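Local coordinates for alpha-L-rhamnosidase (Aspergillus terreus, PDB 6GSZ) that hydrolyses terminal non-reducing alpha-L-rhamnose residues from alpha-L-rhamnosides, at the glycan on Asn504 and the glycan on Asn653. Residues are numbered along the deposited sequence; one frame, centred on the assembly and turned at random.

Contact 1: the glycan on Asn504. Residues 179-180, 219-221, 504, 519. With NAG (2-acetamido-2-deoxy-beta-D-glucopyranose), chain B; NAG (2-acetamido-2-deoxy-beta-D-glucopyranose), chain C; BMA (beta-D-mannopyranose), chain D; MAN (alpha-D-mannopyranose), chain E.
CG of Asn504 stands anti to the backbone N (chi1 -163°), which carries the amide outward to an N-glycosidic bond from ND2 to C1 of NAG (chain B). Gln179 takes the crowded first rotamer, CG between the backbone N and the carbonyl carbon, and bends at chi2 (-85°), turning its carboxamide toward the N-acetyl group of that sugar. Gln179 NE2 donates a nearly straight hydrogen bond to the acetyl oxygen O7 of NAG (chain B) (2.9 Å), which lies in the amide plane. Gln179 CG rests over one face of the Tyr180 ring, toward the rim, and packs against the acetyl methyl. Tyr180 CZ lies 3.7 Å from that methyl, C8 of NAG (chain B), while its hydroxyl holds water 1 at the ring edge. Asn504 ND2 and O7 share this water, so O7 is contacted by Gln179 directly and by a water, which should restrain the acetyl group. Poorly ordered Asn519 lies alongside C6, and water 3 connects its N and OD1 to O6. NAG (chain C), poorly ordered, and BMA, poorly ordered and partly occupied, barely touch protein and connect the first sugar to MAN, itself partly occupied. MAN O4 donates to Arg220 O (2.8 Å) in the carbonyl plane, whereas MAN O6 donates to Asn221 O (2.8 Å) from above the carbonyl plane, off the lone pairs. Water 2 joins MAN O3 to Arg220 N. Poorly ordered Lys219 runs its extended chain along O4 and O3 of MAN. The glycan thus bridges separate loops: Asn504 directly follows helix 488-503, Asn519 lies before helix 530-542, Gln179 and Tyr180 precede strand 182-183, and residues 219-221 lie between helix 207-210 and strand 228-237.

Contact 2: the glycan on Asn653. Residues 594-597, 644, 652-653. With NAG (2-acetamido-2-deoxy-beta-D-glucopyranose), chain F; NAG (2-acetamido-2-deoxy-beta-D-glucopyranose), chain G.
The covalent link at this N-glycosylation site runs from Asn653 ND2 to C1 of NAG (chain F), 1.4 Å. Asn653 sits in an Asn-Glu-Thr sequence, the N-glycosylation sequon, and its CG is anti to the carbonyl carbon, beside the backbone N (chi1 -47°).

Among direct hydrogen bonds, one within the protein steadies the linkage: the backbone N of Asn597 donates to the side-chain oxygen OD1 of Asn653 (2.8 Å). The bond is nearly straight at the hydrogen (169°), but the donor stands above the carbonyl plane instead of on a lone pair. It should restrain rotation of the amide that bears the sugar. Between the sugars, O3 of NAG (chain F) donates to the ring oxygen O5 of NAG (chain G) at 3.2 Å, alongside the glycosidic link. No direct polar bond joins the sugars to the protein.

Water carries the polar contacts instead. Water 4 links the carbonyl O of Ala652 to the hydroxymethyl O6 of NAG (chain F), lying 2.6 Å from O6. Asn597, with CG anti to its backbone N (chi1 -179°), extends ND2 to water 5 (3.0 Å), which passes the contact on to the acetyl O7 of the second sugar.

The remaining contacts are loose. CA and CB of Asn597 lie against the acetyl O7 of NAG (chain F), CB at 3.5 Å. The methyl CB of Ala652 lies beside C6 of NAG (chain F) and also at the edge of the Trp644 ring, in its plane. Trp644 presents the tip of its indole, CH2, to the acetyl methyl C8 of NAG (chain G) at 4.1 Å; that sugar is poorly ordered and partly occupied. C8 of NAG (chain F) lies 4.0 Å from CA of Thr595.

In the fold, Trp644 ends helix 623-644, Ala652 and Asn653 occupy the loop leading to helix 656-664, and residues 594-597 close the loop that leads into helix 598-619.

Contact 1: the glycan on Asn504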
ATOM      1  N   GLN A 179      12.121  -3.116 -16.042  1.00 11.42           N
ATOM      2  CA  GLN A 179      12.410  -3.669 -17.385  1.00 13.20           C
ATOM      3  C   GLN A 179      11.133  -3.929 -18.194  1.00 13.07           C
ATOM      4  O   GLN A 179      11.226  -4.165 -19.411  1.00 15.58           O
ATOM      5  CB  GLN A 179      13.283  -4.923 -17.334  1.00 13.79           C
ATOM      6  CG  GLN A 179      12.638  -6.216 -16.855  1.00 14.01           C
ATOM      7  CD  GLN A 179      12.605  -6.422 -15.368  1.00 13.13           C
ATOM      8  OE1 GLN A 179      12.283  -5.507 -14.560  1.00 13.19           O
ATOM      9  NE2 GLN A 179      12.945  -7.657 -14.999  1.00 14.19           N
ATOM     10  N   TYR A 180       9.980  -3.997 -17.509  1.00 11.74           N
ATOM     11  CA  TYR A 180       8.670  -4.190 -18.131  1.00 12.04           C
ATOM     12  C   TYR A 180       7.844  -2.901 -18.141  1.00 11.50           C
ATOM     13  O   TYR A 180       7.182  -2.607 -19.136  1.00 15.77           O
ATOM     14  CB  TYR A 180       7.897  -5.284 -17.404  1.00 12.28           C
ATOM     15  CG  TYR A 180       8.595  -6.608 -17.387  1.00 12.54           C
ATOM     16  CD1 TYR A 180       8.806  -7.290 -18.572  1.00 15.41           C
ATOM     17  CD2 TYR A 180       9.041  -7.182 -16.207  1.00 14.00           C
ATOM     18  CE1 TYR A 180       9.437  -8.513 -18.581  1.00 16.04           C
ATOM     19  CE2 TYR A 180       9.727  -8.387 -16.220  1.00 13.66           C
ATOM     20  CZ  TYR A 180       9.882  -9.070 -17.403  1.00 15.27           C
ATOM     21  OH  TYR A 180      10.548 -10.255 -17.478  1.00 19.40           O
ATOM     22  N   LYS A 219      22.528  -6.521  -3.780  1.00 12.89           N
ATOM     23  CA  LYS A 219      23.162  -6.340  -5.072  1.00 13.42           C
ATOM     24  C   LYS A 219      22.835  -4.929  -5.534  1.00 12.63           C
ATOM     25  O   LYS A 219      21.754  -4.421  -5.287  1.00 12.42           O
ATOM     26  CB  LYS A 219      22.634  -7.330  -6.118  1.00 19.05           C
ATOM     27  CG  LYS A 219      22.884  -8.795  -5.790  1.00 23.85           C
ATOM     28  CD  LYS A 219      22.358  -9.782  -6.835  1.00 30.05           C
ATOM     29  CE  LYS A 219      22.668 -11.221  -6.469  1.00 41.33           C
ATOM     30  NZ  LYS A 219      21.704 -12.158  -7.096  1.00 52.48           N
ATOM     31  N   ARG A 220      23.809  -4.278  -6.183  1.00 12.97           N
ATOM     32  CA  ARG A 220      23.563  -2.979  -6.746  1.00 12.64           C
ATOM     33  C   ARG A 220      23.508  -3.072  -8.273  1.00 10.71           C
ATOM     34  O   ARG A 220      23.773  -4.132  -8.875  1.00 12.17           O
ATOM     35  CB  ARG A 220      24.537  -1.919  -6.255  1.00 14.55           C
ATOM     36  CG  ARG A 220      25.964  -2.148  -6.691  1.00 15.90           C
ATOM     37  CD  ARG A 220      26.916  -0.982  -6.343  1.00 18.05           C
ATOM     38  NE  ARG A 220      27.283  -0.984  -4.925  1.00 21.71           N
ATOM     39  CZ  ARG A 220      26.664  -0.321  -3.961  1.00 19.52           C
ATOM     40  NH1 ARG A 220      25.690   0.539  -4.235  1.00 23.66           N
ATOM     41  NH2 ARG A 220      26.980  -0.554  -2.707  1.00 24.42           N
ATOM     42  N   ASN A 221      23.153  -1.939  -8.903  1.00 11.40           N
ATOM     43  CA  ASN A 221      23.111  -1.846 -10.373  1.00 11.95           C
ATOM     44  C   ASN A 221      22.193  -2.909 -10.974  1.00 11.61           C
ATOM     45  O   ASN A 221      22.499  -3.497 -12.025  1.00 11.88           O
ATOM     46  CB  ASN A 221      24.523  -1.909 -10.973  1.00 13.31           C
ATOM     47  CG  ASN A 221      25.388  -0.787 -10.467  1.00 13.34           C
ATOM     48  OD1 ASN A 221      24.915   0.345 -10.391  1.00 13.76           O
ATOM     49  ND2 ASN A 221      26.658  -1.087 -10.173  1.00 12.86           N
ATOM     50  N   ASN A 504       7.788 -14.296 -17.081  1.00 13.41           N
ATOM     51  CA  ASN A 504       9.189 -14.681 -17.279  1.00 14.62           C
ATOM     52  C   ASN A 504       9.705 -15.639 -16.214  1.00 14.62           C
ATOM     53  O   ASN A 504      10.917 -15.814 -16.059  1.00 18.23           O
ATOM     54  CB  ASN A 504      10.083 -13.456 -17.322  1.00 15.90           C
ATOM     55  CG  ASN A 504      11.442 -13.766 -17.916  1.00 18.49           C
ATOM     56  OD1 ASN A 504      11.551 -14.552 -18.878  1.00 18.48           O
ATOM     57  ND2 ASN A 504      12.463 -13.168 -17.333  1.00 17.62           N
ATOM     58  N   ASN A 519      15.392 -16.258 -11.555  1.00 21.88           N
ATOM     59  CA  ASN A 519      14.418 -17.262 -11.921  1.00 23.00           C
ATOM     60  C   ASN A 519      14.536 -18.569 -11.111  1.00 23.31           C
ATOM     61  O   ASN A 519      13.860 -19.546 -11.429  1.00 31.52           O
ATOM     62  CB  ASN A 519      14.452 -17.525 -13.425  1.00 28.13           C
ATOM     63  CG  ASN A 519      15.638 -18.356 -13.853  1.00 31.61           C
ATOM     64  OD1 ASN A 519      16.584 -18.533 -13.084  1.00 39.34           O
ATOM     65  ND2 ASN A 519      15.609 -18.848 -15.090  1.00 40.02           N
TER
HETATM   66  C1  NAG B   1      13.826 -13.372 -17.800  1.00 19.14           C
HETATM   67  C2  NAG B   1      14.602 -12.046 -17.756  1.00 17.64           C
HETATM   68  C3  NAG B   1      16.058 -12.270 -18.084  1.00 22.59           C
HETATM   69  C4  NAG B   1      16.680 -13.311 -17.187  1.00 23.33           C
HETATM   70  C5  NAG B   1      15.835 -14.583 -17.269  1.00 21.96           C
HETATM   71  C6  NAG B   1      16.331 -15.611 -16.262  1.00 26.90           C
HETATM   72  C7  NAG B   1      13.658  -9.830 -18.263  1.00 18.93           C
HETATM   73  C8  NAG B   1      13.072  -8.971 -19.356  1.00 20.47           C
HETATM   74  N2  NAG B   1      14.050 -11.071 -18.654  1.00 18.36           N
HETATM   75  O3  NAG B   1      16.750 -11.037 -17.936  1.00 23.93           O
HETATM   76  O4  NAG B   1      17.992 -13.543 -17.689  1.00 27.76           O
HETATM   77  O5  NAG B   1      14.487 -14.250 -16.893  1.00 21.30           O
HETATM   78  O6  NAG B   1      16.453 -15.006 -14.932  1.00 31.21           O
HETATM   79  O7  NAG B   1      13.752  -9.447 -17.088  1.00 20.79           O
HETATM   80  C1  NAG C   2      18.971 -13.427 -16.648  1.00 31.69           C
HETATM   81  C2  NAG C   2      20.268 -14.077 -17.064  1.00 38.11           C
HETATM   82  C3  NAG C   2      21.336 -13.764 -16.005  1.00 37.19           C
HETATM   83  C4  NAG C   2      21.442 -12.297 -15.579  1.00 36.68           C
HETATM   84  C5  NAG C   2      20.069 -11.757 -15.249  1.00 39.91           C
HETATM   85  C6  NAG C   2      20.097 -10.253 -14.925  1.00 43.74           C
HETATM   86  C7  NAG C   2      19.843 -16.207 -18.258  1.00 50.72           C
HETATM   87  C8  NAG C   2      19.838 -17.700 -18.042  1.00 60.16           C
HETATM   88  N2  NAG C   2      20.120 -15.533 -17.151  1.00 40.88           N
HETATM   89  O3  NAG C   2      22.597 -14.222 -16.482  1.00 43.78           O
HETATM   90  O4  NAG C   2      22.195 -12.174 -14.342  1.00 42.18           O
HETATM   91  O5  NAG C   2      19.159 -12.046 -16.318  1.00 33.96           O
HETATM   92  O6  NAG C   2      18.904  -9.958 -14.145  1.00 50.30           O
HETATM   93  O7  NAG C   2      19.625 -15.674 -19.351  1.00 57.38           O
HETATM   94  C1  BMA D   3      23.507 -11.682 -14.478  0.70 31.99           C
HETATM   95  C2  BMA D   3      23.781 -10.946 -13.186  0.70 34.27           C
HETATM   96  C3  BMA D   3      25.242 -10.544 -13.081  0.70 33.08           C
HETATM   97  C4  BMA D   3      26.165 -11.692 -13.489  0.70 33.36           C
HETATM   98  C5  BMA D   3      25.740 -12.388 -14.778  0.70 33.71           C
HETATM   99  C6  BMA D   3      26.640 -13.603 -15.069  0.70 35.16           C
HETATM  100  O2  BMA D   3      23.504 -11.832 -12.088  0.70 38.38           O
HETATM  101  O3  BMA D   3      25.525 -10.155 -11.725  0.70 31.21           O
HETATM  102  O4  BMA D   3      27.465 -11.164 -13.659  0.70 40.35           O
HETATM  103  O5  BMA D   3      24.382 -12.789 -14.624  0.70 34.87           O
HETATM  104  O6  BMA D   3      26.107 -14.376 -16.155  0.70 43.58           O
HETATM  105  C1  MAN E   4      26.352  -8.984 -11.676  0.70 31.04           C
HETATM  106  C2  MAN E   4      26.665  -8.771 -10.198  0.70 32.59           C
HETATM  107  C3  MAN E   4      25.414  -8.351  -9.433  0.70 32.87           C
HETATM  108  C4  MAN E   4      24.747  -7.151 -10.141  0.70 31.50           C
HETATM  109  C5  MAN E   4      24.463  -7.509 -11.609  0.70 30.13           C
HETATM  110  C6  MAN E   4      23.712  -6.350 -12.283  0.70 24.41           C
HETATM  111  O2  MAN E   4      27.680  -7.775 -10.065  0.70 32.46           O
HETATM  112  O3  MAN E   4      25.771  -8.070  -8.098  0.70 33.88           O
HETATM  113  O4  MAN E   4      23.466  -6.805  -9.611  0.70 21.64           O
HETATM  114  O5  MAN E   4      25.705  -7.847 -12.255  0.70 33.21           O
HETATM  115  O6  MAN E   4      24.661  -5.301 -12.260  0.70 29.87           O
HETATM  116  O   HOH W   1      11.768 -11.291 -15.316  1.00 19.08           O
HETATM  117  O   HOH W   2      26.254  -5.733  -6.577  1.00 23.98           O
HETATM  118  O   HOH W   3      18.227 -16.117 -12.807  1.00 40.83           O

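Contact 2: the glycan on Asn653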
ATOM      1  N   ALA A 594       7.441 -25.157  11.466  1.00 17.80           N
ATOM      2  CA  ALA A 594       6.135 -24.970  12.091  1.00 16.95           C
ATOM      3  C   ALA A 594       5.632 -26.280  12.681  1.00 16.67           C
ATOM      4  O   ALA A 594       6.084 -27.390  12.344  1.00 18.20           O
ATOM      5  CB  ALA A 594       5.140 -24.430  11.100  1.00 20.03           C
ATOM      6  N   THR A 595       4.583 -26.119  13.495  1.00 17.08           N
ATOM      7  CA  THR A 595       3.897 -27.265  14.112  1.00 17.21           C
ATOM      8  C   THR A 595       2.864 -27.906  13.173  1.00 17.78           C
ATOM      9  O   THR A 595       2.282 -28.951  13.511  1.00 18.59           O
ATOM     10  CB  THR A 595       3.237 -26.893  15.448  1.00 19.34           C
ATOM     11  OG1 THR A 595       2.232 -25.909  15.194  1.00 18.42           O
ATOM     12  CG2 THR A 595       4.228 -26.389  16.481  1.00 20.46           C
ATOM     13  N   THR A 596       2.589 -27.272  12.046  1.00 16.31           N
ATOM     14  CA  THR A 596       1.667 -27.790  11.042  1.00 16.16           C
ATOM     15  C   THR A 596       2.449 -28.178   9.786  1.00 14.55           C
ATOM     16  O   THR A 596       3.278 -27.397   9.317  1.00 15.36           O
ATOM     17  CB  THR A 596       0.604 -26.743  10.661  1.00 17.49           C
ATOM     18  OG1 THR A 596       0.035 -26.205  11.861  1.00 15.36           O
ATOM     19  CG2 THR A 596      -0.503 -27.330   9.810  1.00 15.97           C
ATOM     20  N   ASN A 597       2.194 -29.362   9.252  1.00 15.51           N
ATOM     21  CA  ASN A 597       2.863 -29.880   8.059  1.00 14.74           C
ATOM     22  C   ASN A 597       2.738 -28.876   6.898  1.00 13.54           C
ATOM     23  O   ASN A 597       1.647 -28.360   6.595  1.00 14.05           O
ATOM     24  CB  ASN A 597       2.322 -31.255   7.689  1.00 15.54           C
ATOM     25  CG  ASN A 597       2.979 -31.850   6.477  1.00 16.59           C
ATOM     26  OD1 ASN A 597       2.664 -31.484   5.340  1.00 18.65           O
ATOM     27  ND2 ASN A 597       3.936 -32.728   6.729  1.00 20.70           N
ATOM     28  N   TRP A 644      -4.894 -35.846   4.579  1.00 15.33           N
ATOM     29  CA  TRP A 644      -4.712 -35.038   5.779  1.00 15.44           C
ATOM     30  C   TRP A 644      -5.793 -35.199   6.850  1.00 15.15           C
ATOM     31  O   TRP A 644      -5.616 -34.683   7.951  1.00 15.97           O
ATOM     32  CB  TRP A 644      -4.589 -33.550   5.405  1.00 14.29           C
ATOM     33  CG  TRP A 644      -3.465 -33.287   4.450  1.00 14.34           C
ATOM     34  CD1 TRP A 644      -3.587 -32.789   3.190  1.00 13.30           C
ATOM     35  CD2 TRP A 644      -2.052 -33.542   4.645  1.00 15.11           C
ATOM     36  NE1 TRP A 644      -2.363 -32.668   2.602  1.00 13.89           N
ATOM     37  CE2 TRP A 644      -1.407 -33.160   3.449  1.00 14.63           C
ATOM     38  CE3 TRP A 644      -1.275 -34.081   5.683  1.00 16.01           C
ATOM     39  CZ2 TRP A 644      -0.026 -33.229   3.284  1.00 15.48           C
ATOM     40  CZ3 TRP A 644       0.095 -34.151   5.518  1.00 17.16           C
ATOM     41  CH2 TRP A 644       0.698 -33.777   4.319  1.00 17.23           C
ATOM     42  N   ALA A 652      -4.320 -34.368  10.522  1.00 17.62           N
ATOM     43  CA  ALA A 652      -2.987 -34.935  10.718  1.00 17.96           C
ATOM     44  C   ALA A 652      -2.224 -34.147  11.803  1.00 17.35           C
ATOM     45  O   ALA A 652      -1.515 -34.740  12.626  1.00 19.62           O
ATOM     46  CB  ALA A 652      -2.230 -34.950   9.409  1.00 18.96           C
ATOM     47  N   ASN A 653      -2.396 -32.826  11.809  1.00 17.52           N
ATOM     48  CA  ASN A 653      -1.883 -31.948  12.879  1.00 17.77           C
ATOM     49  C   ASN A 653      -3.048 -31.162  13.485  1.00 18.71           C
ATOM     50  O   ASN A 653      -3.636 -30.301  12.835  1.00 17.14           O
ATOM     51  CB  ASN A 653      -0.802 -30.987  12.362  1.00 17.33           C
ATOM     52  CG  ASN A 653       0.236 -31.676  11.516  1.00 19.71           C
ATOM     53  OD1 ASN A 653       0.453 -31.265  10.396  1.00 19.72           O
ATOM     54  ND2 ASN A 653       0.859 -32.730  12.048  1.00 21.06           N
TER
HETATM   55  C1  NAG F   1       1.843 -33.480  11.297  1.00 24.58           C
HETATM   56  C2  NAG F   1       2.998 -33.930  12.146  1.00 31.16           C
HETATM   57  C3  NAG F   1       3.952 -34.828  11.348  1.00 32.21           C
HETATM   58  C4  NAG F   1       3.252 -35.941  10.574  1.00 29.60           C
HETATM   59  C5  NAG F   1       2.131 -35.309   9.721  1.00 28.39           C
HETATM   60  C6  NAG F   1       1.352 -36.299   8.850  1.00 30.83           C
HETATM   61  C7  NAG F   1       4.281 -31.813  11.774  1.00 35.22           C
HETATM   62  C8  NAG F   1       4.975 -30.688  12.442  1.00 39.92           C
HETATM   63  N2  NAG F   1       3.683 -32.729  12.609  1.00 32.32           N
HETATM   64  O3  NAG F   1       4.886 -35.337  12.259  1.00 38.12           O
HETATM   65  O4  NAG F   1       4.177 -36.429   9.604  1.00 34.20           O
HETATM   66  O5  NAG F   1       1.263 -34.590  10.589  1.00 25.37           O
HETATM   67  O6  NAG F   1       0.781 -37.302   9.693  1.00 37.70           O
HETATM   68  O7  NAG F   1       4.307 -31.827  10.529  1.00 33.29           O
HETATM   69  C1  NAG G   2       4.380 -37.815   9.643  0.80 36.07           C
HETATM   70  C2  NAG G   2       5.113 -38.201   8.355  0.80 41.16           C
HETATM   71  C3  NAG G   2       5.457 -39.668   8.395  0.80 47.07           C
HETATM   72  C4  NAG G   2       6.097 -40.019   9.730  0.80 51.46           C
HETATM   73  C5  NAG G   2       5.269 -39.550  10.928  0.80 48.67           C
HETATM   74  C6  NAG G   2       5.930 -39.891  12.259  0.80 50.13           C
HETATM   75  C7  NAG G   2       4.521 -36.781   6.437  0.80 43.25           C
HETATM   76  C8  NAG G   2       3.559 -36.517   5.303  0.80 46.91           C
HETATM   77  N2  NAG G   2       4.327 -37.898   7.162  0.80 39.73           N
HETATM   78  O3  NAG G   2       6.382 -39.956   7.333  0.80 55.54           O
HETATM   79  O4  NAG G   2       6.240 -41.434   9.742  0.80 67.12           O
HETATM   80  O5  NAG G   2       5.114 -38.137  10.821  0.80 42.20           O
HETATM   81  O6  NAG G   2       7.087 -39.057  12.449  0.80 57.48           O
HETATM   82  O7  NAG G   2       5.412 -35.985   6.695  0.80 37.77           O
HETATM   83  O   HOH W   4      -0.442 -37.199  11.965  1.00 34.24           O
HETATM   84  O   HOH W   5       5.977 -33.904   4.876  1.00 39.12           O

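The C-alpha centres of contact 1 and contact 2 lie about 36 Å apart, and the two sites share no residue or secondary-structure element. Both glycosylated asparagines belong to the six-hairpin glycosidase region. Contact 1 also involves loops at residues 179-180 and 219-221, far earlier in the chain, so its longer glycan lies across distant segments; whether it steadies them the structure alone does not show, since its outer sugars are poorly ordered or partly occupied. Contact 2 stays within the glycosidase region, joining neighbouring loops around helix ends. The deposited assembly holds one enzyme chain, so neither glycan bridges two subunits there.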